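Local coordinates for chorismatase (Streptomyces hygroscopicus, PDB 4BPS), which catalyses the hydrolysis of chorismate to a dihydroxycyclohexadiene carboxylic acid and pyruvate, a step in the biosynthesis of the immunosuppressants FK506 and FK520, at residues L290-V298 against C313-A322; D96-E107 against G186-R197. All coordinates share one frame; numbering follows the deposited sequence.

Contact 1. Residues L290-V298 against C313-A322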
loop_
_atom_site.group_PDB
_atom_site.type_symbol
_atom_site.label_atom_id
_atom_site.label_comp_id
_atom_site.label_asym_id
_atom_site.label_seq_id
_atom_site.Cartn_x
_atom_site.Cartn_y
_atom_site.Cartn_z
ATOM N N LEU A 290 -12.032 14.795 1.533
ATOM C CA LEU A 290 -10.587 14.758 1.339
ATOM C C LEU A 290 -9.805 15.414 2.462
ATOM O O LEU A 290 -8.695 14.956 2.790
ATOM C CB LEU A 290 -10.184 15.404 0.023
ATOM C CG LEU A 290 -10.512 14.597 -1.223
ATOM C CD1 LEU A 290 -10.064 15.411 -2.449
ATOM C CD2 LEU A 290 -9.816 13.254 -1.208
ATOM N N ALA A 291 -10.360 16.471 3.064
ATOM C CA ALA A 291 -9.667 17.157 4.150
ATOM C C ALA A 291 -9.447 16.270 5.381
ATOM O O ALA A 291 -8.659 16.639 6.261
ATOM C CB ALA A 291 -10.426 18.420 4.565
ATOM N N ASP A 292 -10.130 15.125 5.428
ATOM C CA ASP A 292 -9.985 14.197 6.551
ATOM C C ASP A 292 -8.837 13.215 6.355
ATOM O O ASP A 292 -8.444 12.533 7.297
ATOM C CB ASP A 292 -11.250 13.356 6.740
ATOM C CG ASP A 292 -12.476 14.169 7.058
ATOM O OD1 ASP A 292 -12.349 15.271 7.624
ATOM O OD2 ASP A 292 -13.583 13.657 6.740
ATOM N N VAL A 293 -8.308 13.120 5.132
ATOM C CA VAL A 293 -7.294 12.119 4.845
ATOM C C VAL A 293 -5.940 12.623 5.332
ATOM O O VAL A 293 -5.637 13.820 5.295
ATOM C CB VAL A 293 -7.278 11.780 3.326
ATOM C CG1 VAL A 293 -6.290 10.656 3.036
ATOM C CG2 VAL A 293 -8.670 11.381 2.843
ATOM N N ASP A 294 -5.114 11.703 5.816
ATOM C CA ASP A 294 -3.804 12.063 6.349
ATOM C C ASP A 294 -2.793 10.978 5.944
ATOM O O ASP A 294 -3.149 9.933 5.378
ATOM C CB ASP A 294 -3.920 12.207 7.870
ATOM C CG ASP A 294 -2.816 13.051 8.508
ATOM O OD1 ASP A 294 -1.855 13.499 7.847
ATOM O OD2 ASP A 294 -2.935 13.233 9.748
ATOM N N HIS A 295 -1.517 11.259 6.204
ATOM C CA HIS A 295 -0.416 10.341 5.904
ATOM C C HIS A 295 -0.507 9.845 4.468
ATOM O O HIS A 295 -0.525 8.647 4.158
ATOM C CB HIS A 295 -0.305 9.239 6.961
ATOM C CG HIS A 295 -0.015 9.825 8.301
ATOM N ND1 HIS A 295 -1.007 10.061 9.231
ATOM C CD2 HIS A 295 1.126 10.365 8.808
ATOM C CE1 HIS A 295 -0.476 10.693 10.267
ATOM N NE2 HIS A 295 0.814 10.885 10.041
ATOM N N LEU A 296 -0.535 10.826 3.579
ATOM C CA LEU A 296 -0.630 10.570 2.153
ATOM C C LEU A 296 0.735 10.433 1.515
ATOM O O LEU A 296 1.651 11.199 1.821
ATOM C CB LEU A 296 -1.403 11.683 1.453
ATOM C CG LEU A 296 -2.847 11.871 1.944
ATOM C CD1 LEU A 296 -2.982 13.056 2.892
ATOM C CD2 LEU A 296 -3.779 12.042 0.757
ATOM N N LYS A 297 0.840 9.469 0.610
ATOM C CA LYS A 297 1.975 9.374 -0.299
ATOM C C LYS A 297 1.463 9.624 -1.706
ATOM O O LYS A 297 0.441 9.048 -2.107
ATOM C CB LYS A 297 2.680 8.023 -0.189
ATOM C CG LYS A 297 3.425 7.911 1.156
ATOM C CD LYS A 297 3.342 6.545 1.794
ATOM C CE LYS A 297 3.965 5.510 0.925
ATOM N NZ LYS A 297 3.569 4.116 1.374
ATOM N N VAL A 298 2.175 10.482 -2.425
ATOM C CA VAL A 298 1.808 10.899 -3.766
ATOM C C VAL A 298 2.970 10.486 -4.684
ATOM O O VAL A 298 4.064 11.038 -4.567
ATOM C CB VAL A 298 1.557 12.428 -3.818
ATOM C CG1 VAL A 298 1.199 12.849 -5.247
ATOM C CG2 VAL A 298 0.453 12.826 -2.848
ATOM N N CYS A 313 -2.508 19.011 -5.323
ATOM C CA CYS A 313 -2.872 18.370 -4.081
ATOM C C CYS A 313 -3.084 19.401 -2.976
ATOM O O CYS A 313 -4.012 19.270 -2.191
ATOM C CB CYS A 313 -1.816 17.346 -3.666
ATOM S SG CYS A 313 -1.812 15.855 -4.711
ATOM N N ALA A 314 -2.218 20.407 -2.896
ATOM C CA ALA A 314 -2.310 21.419 -1.855
ATOM C C ALA A 314 -3.618 22.215 -1.946
ATOM O O ALA A 314 -4.073 22.775 -0.947
ATOM C CB ALA A 314 -1.128 22.354 -1.917
ATOM N N ALA A 315 -4.226 22.291 -3.128
ATOM C CA ALA A 315 -5.480 22.991 -3.262
ATOM C C ALA A 315 -6.664 22.180 -2.744
ATOM O O ALA A 315 -7.747 22.742 -2.563
ATOM C CB ALA A 315 -5.719 23.358 -4.735
ATOM N N ARG A 316 -6.487 20.867 -2.561
ATOM C CA ARG A 316 -7.604 20.035 -2.122
ATOM C C ARG A 316 -7.400 19.344 -0.782
ATOM O O ARG A 316 -8.378 19.128 -0.069
ATOM C CB ARG A 316 -7.951 19.013 -3.201
ATOM C CG ARG A 316 -8.522 19.726 -4.458
ATOM C CD ARG A 316 -8.867 18.802 -5.607
ATOM N NE ARG A 316 -9.955 17.890 -5.275
ATOM C CZ ARG A 316 -10.420 16.971 -6.114
ATOM N NH1 ARG A 316 -9.853 16.816 -7.322
ATOM N NH2 ARG A 316 -11.397 16.166 -5.729
ATOM N N LEU A 317 -6.155 18.995 -0.437
ATOM C CA LEU A 317 -5.873 18.308 0.820
ATOM C C LEU A 317 -5.805 19.302 1.981
ATOM O O LEU A 317 -5.630 20.501 1.771
ATOM C CB LEU A 317 -4.546 17.541 0.723
ATOM C CG LEU A 317 -4.516 16.462 -0.358
ATOM C CD1 LEU A 317 -3.135 15.843 -0.413
ATOM C CD2 LEU A 317 -5.609 15.401 -0.167
ATOM N N SER A 318 -5.942 18.815 3.206
ATOM C CA SER A 318 -5.845 19.711 4.342
ATOM C C SER A 318 -4.423 20.221 4.490
ATOM O O SER A 318 -3.461 19.456 4.284
ATOM C CB SER A 318 -6.259 18.985 5.609
ATOM O OG SER A 318 -6.006 19.800 6.757
ATOM N N SER A 319 -4.286 21.478 4.914
ATOM C CA SER A 319 -2.952 22.037 5.117
ATOM C C SER A 319 -2.202 21.341 6.254
ATOM O O SER A 319 -0.968 21.408 6.321
ATOM C CB SER A 319 -3.024 23.529 5.413
ATOM O OG SER A 319 -3.602 23.784 6.681
ATOM N N THR A 320 -2.920 20.659 7.148
ATOM C CA THR A 320 -2.274 19.978 8.270
ATOM C C THR A 320 -1.953 18.517 7.955
ATOM O O THR A 320 -1.359 17.845 8.799
ATOM C CB THR A 320 -3.134 20.056 9.554
ATOM O OG1 THR A 320 -4.443 19.556 9.272
ATOM C CG2 THR A 320 -3.237 21.513 10.083
ATOM N N ALA A 321 -2.354 18.018 6.784
ATOM C CA ALA A 321 -2.101 16.620 6.453
ATOM C C ALA A 321 -0.629 16.417 6.175
ATOM O O ALA A 321 0.001 17.241 5.521
ATOM C CB ALA A 321 -2.932 16.210 5.230
ATOM N N ALA A 322 -0.080 15.301 6.661
ATOM C CA ALA A 322 1.250 14.865 6.273
ATOM C C ALA A 322 1.169 14.309 4.855
ATOM O O ALA A 322 0.382 13.393 4.593
ATOM C CB ALA A 322 1.734 13.802 7.260
HETATM O O HOH W 1 -6.228 15.980 3.474
#
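Residues 290-298 and 313-322 are joined backbone to backbone at one end, where Leu296 N donates to Ala322 O over 2.9 Å, while farther back one water joins Leu290 O and Val293 O to Ser318 N. Beside that bond, the carboxylate of Asp294 reaches across: its OD1 accepts from Ala322 N at 2.8 Å, nearly in line with the C-O bond. The same oxygen takes His295 N from above the carboxylate plane (39° out of it), so two backbone N-H groups grip one atom and fix the rotation of the acid. CG anti to the backbone N (chi1 -159°) swings the group over to Ala322. This oxygen also sits over one face of the His295 ring, toward its rim, and the Ala322 methyl approaches that ring obliquely, 3.8 Å from Ala322 CB to His295 CD2.

The contact joins parts of a beta-alpha-beta unit, strand 296-300, helix 306-314 and strand 323-327, whose two strands are parallel neighbours; 313-322 runs from the end of the helix into the loop that leads to the second strand. Between strand 296-300 and that loop, Leu296 and Leu317 meet tip to tip, with Leu296 CD2 3.9 Å from Leu317 CD2. The other branch of Leu296, CD1, lies against the Ala321 methyl, and Val298 CG2 faces Cys313 SG at 4.2 Å. At the other end of the contact, Leu290 CD1 slants against the guanidinium of Arg316, 3.6 Å from NH2. That guanidinium is held by salt bridges to Glu264 and Asp268 of helix 259-274, and Leu290 rests on Met270 of the same helix.

Contact 2. Residues D96-E107 against G186-R197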
loop_
_atom_site.group_PDB
_atom_site.type_symbol
_atom_site.label_atom_id
_atom_site.label_comp_id
_atom_site.label_asym_id
_atom_site.label_seq_id
_atom_site.Cartn_x
_atom_site.Cartn_y
_atom_site.Cartn_z
ATOM N N ASP A 96 -1.606 -8.260 20.411
ATOM C CA ASP A 96 -2.572 -9.341 20.453
ATOM C C ASP A 96 -3.613 -9.237 19.340
ATOM O O ASP A 96 -4.097 -10.276 18.863
ATOM C CB ASP A 96 -3.219 -9.452 21.826
ATOM C CG ASP A 96 -2.266 -10.058 22.860
ATOM O OD1 ASP A 96 -1.365 -10.850 22.492
ATOM O OD2 ASP A 96 -2.423 -9.774 24.064
ATOM N N ALA A 97 -3.895 -8.024 18.853
ATOM C CA ALA A 97 -4.951 -7.825 17.860
ATOM C C ALA A 97 -4.492 -7.626 16.414
ATOM O O ALA A 97 -5.301 -7.861 15.501
ATOM C CB ALA A 97 -5.831 -6.644 18.275
ATOM N N TYR A 98 -3.248 -7.174 16.188
ATOM C CA TYR A 98 -2.799 -6.822 14.836
ATOM C C TYR A 98 -1.368 -7.289 14.584
ATOM O O TYR A 98 -0.582 -7.489 15.509
ATOM C CB TYR A 98 -2.904 -5.305 14.584
ATOM C CG TYR A 98 -4.312 -4.799 14.761
ATOM C CD1 TYR A 98 -5.279 -5.003 13.766
ATOM C CD2 TYR A 98 -4.709 -4.145 15.928
ATOM C CE1 TYR A 98 -6.597 -4.562 13.958
ATOM C CE2 TYR A 98 -6.016 -3.713 16.106
ATOM C CZ TYR A 98 -6.945 -3.908 15.115
ATOM O OH TYR A 98 -8.257 -3.489 15.258
ATOM N N LEU A 99 -1.038 -7.432 13.302
ATOM C CA LEU A 99 0.264 -7.933 12.842
ATOM C C LEU A 99 0.769 -7.015 11.719
ATOM O O LEU A 99 -0.005 -6.615 10.840
ATOM C CB LEU A 99 0.070 -9.342 12.293
ATOM C CG LEU A 99 1.216 -10.060 11.587
ATOM C CD1 LEU A 99 2.290 -10.367 12.576
ATOM C CD2 LEU A 99 0.727 -11.370 10.891
ATOM N N PHE A 100 2.063 -6.698 11.752
ATOM C CA PHE A 100 2.759 -5.972 10.685
ATOM C C PHE A 100 3.883 -6.859 10.175
ATOM O O PHE A 100 4.635 -7.387 10.978
ATOM C CB PHE A 100 3.341 -4.668 11.240
ATOM C CG PHE A 100 4.137 -3.869 10.244
ATOM C CD1 PHE A 100 3.507 -3.046 9.337
ATOM C CD2 PHE A 100 5.517 -3.918 10.226
ATOM C CE1 PHE A 100 4.246 -2.287 8.421
ATOM C CE2 PHE A 100 6.246 -3.162 9.308
ATOM C CZ PHE A 100 5.604 -2.362 8.411
ATOM N N GLY A 101 4.020 -6.980 8.856
ATOM C CA GLY A 101 5.106 -7.760 8.280
ATOM C C GLY A 101 5.698 -7.112 7.050
ATOM O O GLY A 101 5.043 -6.329 6.340
ATOM N N VAL A 102 6.953 -7.470 6.777
ATOM C CA VAL A 102 7.691 -6.973 5.640
ATOM C C VAL A 102 8.548 -8.102 5.082
ATOM O O VAL A 102 9.164 -8.834 5.853
ATOM C CB VAL A 102 8.682 -5.864 6.170
ATOM C CG1 VAL A 102 9.521 -5.292 5.046
ATOM C CG2 VAL A 102 7.969 -4.764 6.969
ATOM N N VAL A 103 8.597 -8.232 3.758
ATOM C CA VAL A 103 9.350 -9.304 3.121
ATOM C C VAL A 103 9.727 -8.837 1.721
ATOM O O VAL A 103 9.019 -8.032 1.117
ATOM C CB VAL A 103 8.509 -10.603 3.067
ATOM C CG1 VAL A 103 7.164 -10.409 2.350
ATOM C CG2 VAL A 103 9.287 -11.760 2.460
ATOM N N ARG A 104 10.849 -9.302 1.184
ATOM C CA ARG A 104 11.223 -8.924 -0.169
ATOM C C ARG A 104 11.917 -10.048 -0.906
ATOM O O ARG A 104 12.407 -11.006 -0.293
ATOM C CB ARG A 104 12.056 -7.630 -0.142
ATOM C CG ARG A 104 13.439 -7.770 0.478
ATOM C CD ARG A 104 14.083 -6.429 0.800
ATOM N NE ARG A 104 14.245 -5.648 -0.422
ATOM C CZ ARG A 104 14.067 -4.334 -0.524
ATOM N NH1 ARG A 104 13.832 -3.578 0.551
ATOM N NH2 ARG A 104 14.177 -3.761 -1.713
ATOM N N THR A 105 11.959 -9.912 -2.234
ATOM C CA THR A 105 12.656 -10.841 -3.097
ATOM C C THR A 105 13.560 -10.041 -4.021
ATOM O O THR A 105 13.236 -8.931 -4.407
ATOM C CB THR A 105 11.668 -11.731 -3.848
ATOM O OG1 THR A 105 12.392 -12.746 -4.549
ATOM C CG2 THR A 105 10.823 -10.936 -4.857
ATOM N N GLY A 106 14.730 -10.584 -4.327
ATOM C CA GLY A 106 15.770 -9.814 -4.991
ATOM C C GLY A 106 15.504 -9.415 -6.437
ATOM O O GLY A 106 14.713 -10.038 -7.156
ATOM N N GLU A 107 16.184 -8.364 -6.865
ATOM C CA GLU A 107 16.243 -7.956 -8.253
ATOM C C GLU A 107 16.538 -9.179 -9.132
ATOM O O GLU A 107 17.451 -9.958 -8.824
ATOM C CB GLU A 107 17.334 -6.886 -8.405
ATOM C CG GLU A 107 17.350 -6.254 -9.784
ATOM C CD GLU A 107 16.200 -5.289 -10.033
ATOM O OE1 GLU A 107 15.580 -4.795 -9.066
ATOM O OE2 GLU A 107 15.935 -5.007 -11.229
ATOM N N GLY A 186 15.189 0.203 -7.842
ATOM C CA GLY A 186 16.088 -0.912 -7.645
ATOM C C GLY A 186 15.502 -1.766 -6.545
ATOM O O GLY A 186 14.531 -1.385 -5.906
ATOM N N GLY A 187 16.083 -2.942 -6.321
ATOM C CA GLY A 187 15.737 -3.741 -5.168
ATOM C C GLY A 187 14.614 -4.743 -5.297
ATOM O O GLY A 187 13.948 -5.043 -4.296
ATOM N N GLY A 188 14.388 -5.306 -6.480
ATOM C CA GLY A 188 13.401 -6.376 -6.588
ATOM C C GLY A 188 12.014 -5.947 -6.122
ATOM O O GLY A 188 11.571 -4.821 -6.363
ATOM N N ILE A 189 11.311 -6.868 -5.466
ATOM C CA ILE A 189 9.935 -6.628 -5.058
ATOM C C ILE A 189 9.846 -6.733 -3.541
ATOM O O ILE A 189 10.236 -7.738 -2.963
ATOM C CB ILE A 189 8.955 -7.579 -5.735
ATOM C CG1 ILE A 189 9.020 -7.405 -7.267
ATOM C CG2 ILE A 189 7.527 -7.325 -5.222
ATOM C CD1 ILE A 189 8.056 -8.251 -8.058
ATOM N N THR A 190 9.307 -5.679 -2.916
ATOM C CA THR A 190 9.107 -5.618 -1.473
ATOM C C THR A 190 7.605 -5.573 -1.197
ATOM O O THR A 190 6.886 -4.779 -1.807
ATOM C CB THR A 190 9.778 -4.374 -0.889
ATOM O OG1 THR A 190 11.167 -4.365 -1.215
ATOM C CG2 THR A 190 9.640 -4.286 0.627
ATOM N N CYS A 191 7.176 -6.408 -0.255
ATOM C CA CYS A 191 5.790 -6.465 0.190
ATOM C C CYS A 191 5.698 -6.113 1.676
ATOM O O CYS A 191 6.447 -6.647 2.510
ATOM C CB CYS A 191 5.225 -7.865 -0.040
ATOM S SG CYS A 191 3.525 -8.126 0.569
ATOM N N VAL A 192 4.796 -5.177 1.981
ATOM C CA VAL A 192 4.508 -4.775 3.347
ATOM C C VAL A 192 3.047 -5.094 3.597
ATOM O O VAL A 192 2.226 -4.889 2.706
ATOM C CB VAL A 192 4.760 -3.249 3.517
ATOM C CG1 VAL A 192 4.504 -2.784 4.941
ATOM C CG2 VAL A 192 6.151 -2.865 3.048
ATOM N N PHE A 193 2.693 -5.544 4.800
ATOM C CA PHE A 193 1.288 -5.823 5.061
ATOM C C PHE A 193 0.912 -5.618 6.521
ATOM O O PHE A 193 1.758 -5.732 7.437
ATOM C CB PHE A 193 0.892 -7.249 4.618
ATOM C CG PHE A 193 1.600 -8.333 5.381
ATOM C CD1 PHE A 193 2.862 -8.768 4.981
ATOM C CD2 PHE A 193 1.011 -8.914 6.500
ATOM C CE1 PHE A 193 3.526 -9.755 5.688
ATOM C CE2 PHE A 193 1.668 -9.903 7.207
ATOM C CZ PHE A 193 2.933 -10.316 6.796
ATOM N N LEU A 194 -0.362 -5.292 6.707
ATOM C CA LEU A 194 -1.014 -5.278 8.006
ATOM C C LEU A 194 -2.106 -6.344 8.004
ATOM O O LEU A 194 -2.775 -6.548 6.986
ATOM C CB LEU A 194 -1.679 -3.922 8.245
ATOM C CG LEU A 194 -0.732 -2.766 8.549
ATOM C CD1 LEU A 194 -1.451 -1.435 8.335
ATOM C CD2 LEU A 194 -0.211 -2.860 9.985
ATOM N N ALA A 195 -2.299 -7.001 9.147
ATOM C CA ALA A 195 -3.327 -8.024 9.280
ATOM C C ALA A 195 -3.920 -7.962 10.690
ATOM O O ALA A 195 -3.308 -7.417 11.619
ATOM C CB ALA A 195 -2.759 -9.411 9.024
ATOM N N ALA A 196 -5.116 -8.529 10.829
ATOM C CA ALA A 196 -5.866 -8.526 12.074
ATOM C C ALA A 196 -6.187 -9.935 12.531
ATOM O O ALA A 196 -6.510 -10.824 11.726
ATOM C CB ALA A 196 -7.158 -7.724 11.906
ATOM N N ARG A 197 -6.170 -10.101 13.857
ATOM C CA ARG A 197 -6.581 -11.339 14.519
ATOM C C ARG A 197 -8.018 -11.704 14.153
ATOM O O ARG A 197 -8.361 -12.868 13.912
ATOM C CB ARG A 197 -6.467 -11.177 16.031
ATOM C CG ARG A 197 -7.074 -12.340 16.813
ATOM C CD ARG A 197 -6.944 -12.205 18.320
ATOM N NE ARG A 197 -7.529 -10.973 18.834
ATOM C CZ ARG A 197 -7.386 -10.530 20.073
ATOM N NH1 ARG A 197 -6.682 -11.209 20.981
ATOM N NH2 ARG A 197 -7.949 -9.374 20.386
HETATM O O HOH W 2 13.361 -1.144 -3.341
#
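The Phe193 ring carries Gly101 on one face, a CH-pi contact with CA 3.9 Å from the ring centroid, and has Leu99 CD2 at its edge. A chi1 of 64°, with CG between the backbone N and the carbonyl carbon, folds this ring across the neighbouring strand, over a residue that has no side chain to block it. Leu194 CD2 lies in the plane of the Phe100 ring, at its edge, while Val192 CG1 comes obliquely to within 3.5 Å of Phe100 CE1.

The Arg104 guanidinium has Thr190 OG1 over the centre of one face, 3.0 Å from Arg104 CZ; lying above the plane, it is badly placed for the N-H groups, and none bonds to it. At the edge, NH2 donates to Gly187 O (2.9 Å) on a lone pair of that carbonyl, and Arg104 NH1 is hydrogen-bonded to Thr60 OG1 and Ala61 O. Glu107 OE1 accepts from Gly188 N on its anti side, and from Ser142 as well. Over one face of the Arg197 guanidinium lies Asp96 O.

Paired backbone bonds run from Leu99 with Ala195 to Thr105 with Ile189, and Arg197 N adds one to Ala97 O. Strands 98-105 and 189-196 are antiparallel neighbours inside a mixed six-stranded sheet, with helix 112-129 packed on the Val103 and Cys191 side, as in the YjgF fold.

Contact 2 is the buried one, its strands sitting inside a six-stranded sheet, whereas contact 1 is only partly buried and lies on the opposite side of the chain's centre, with its strand part in a different sheet. The two share no elements; the nearest atoms of contact 1 and contact 2 are about 8 Å apart. Regular main-chain pairing carries 96-107 against 186-197, with polar side chains at its ends. In 290-298 against 313-322, a carboxylate, a bridging water and a single direct backbone bond do the joining, with apolar side chains between. Both approach the catalytic region without forming it: Val298 lies about 7 Å from the proton acceptor Glu338, and Cys191 about 8 Å from substrate-binding Arg162, side chain to side chain.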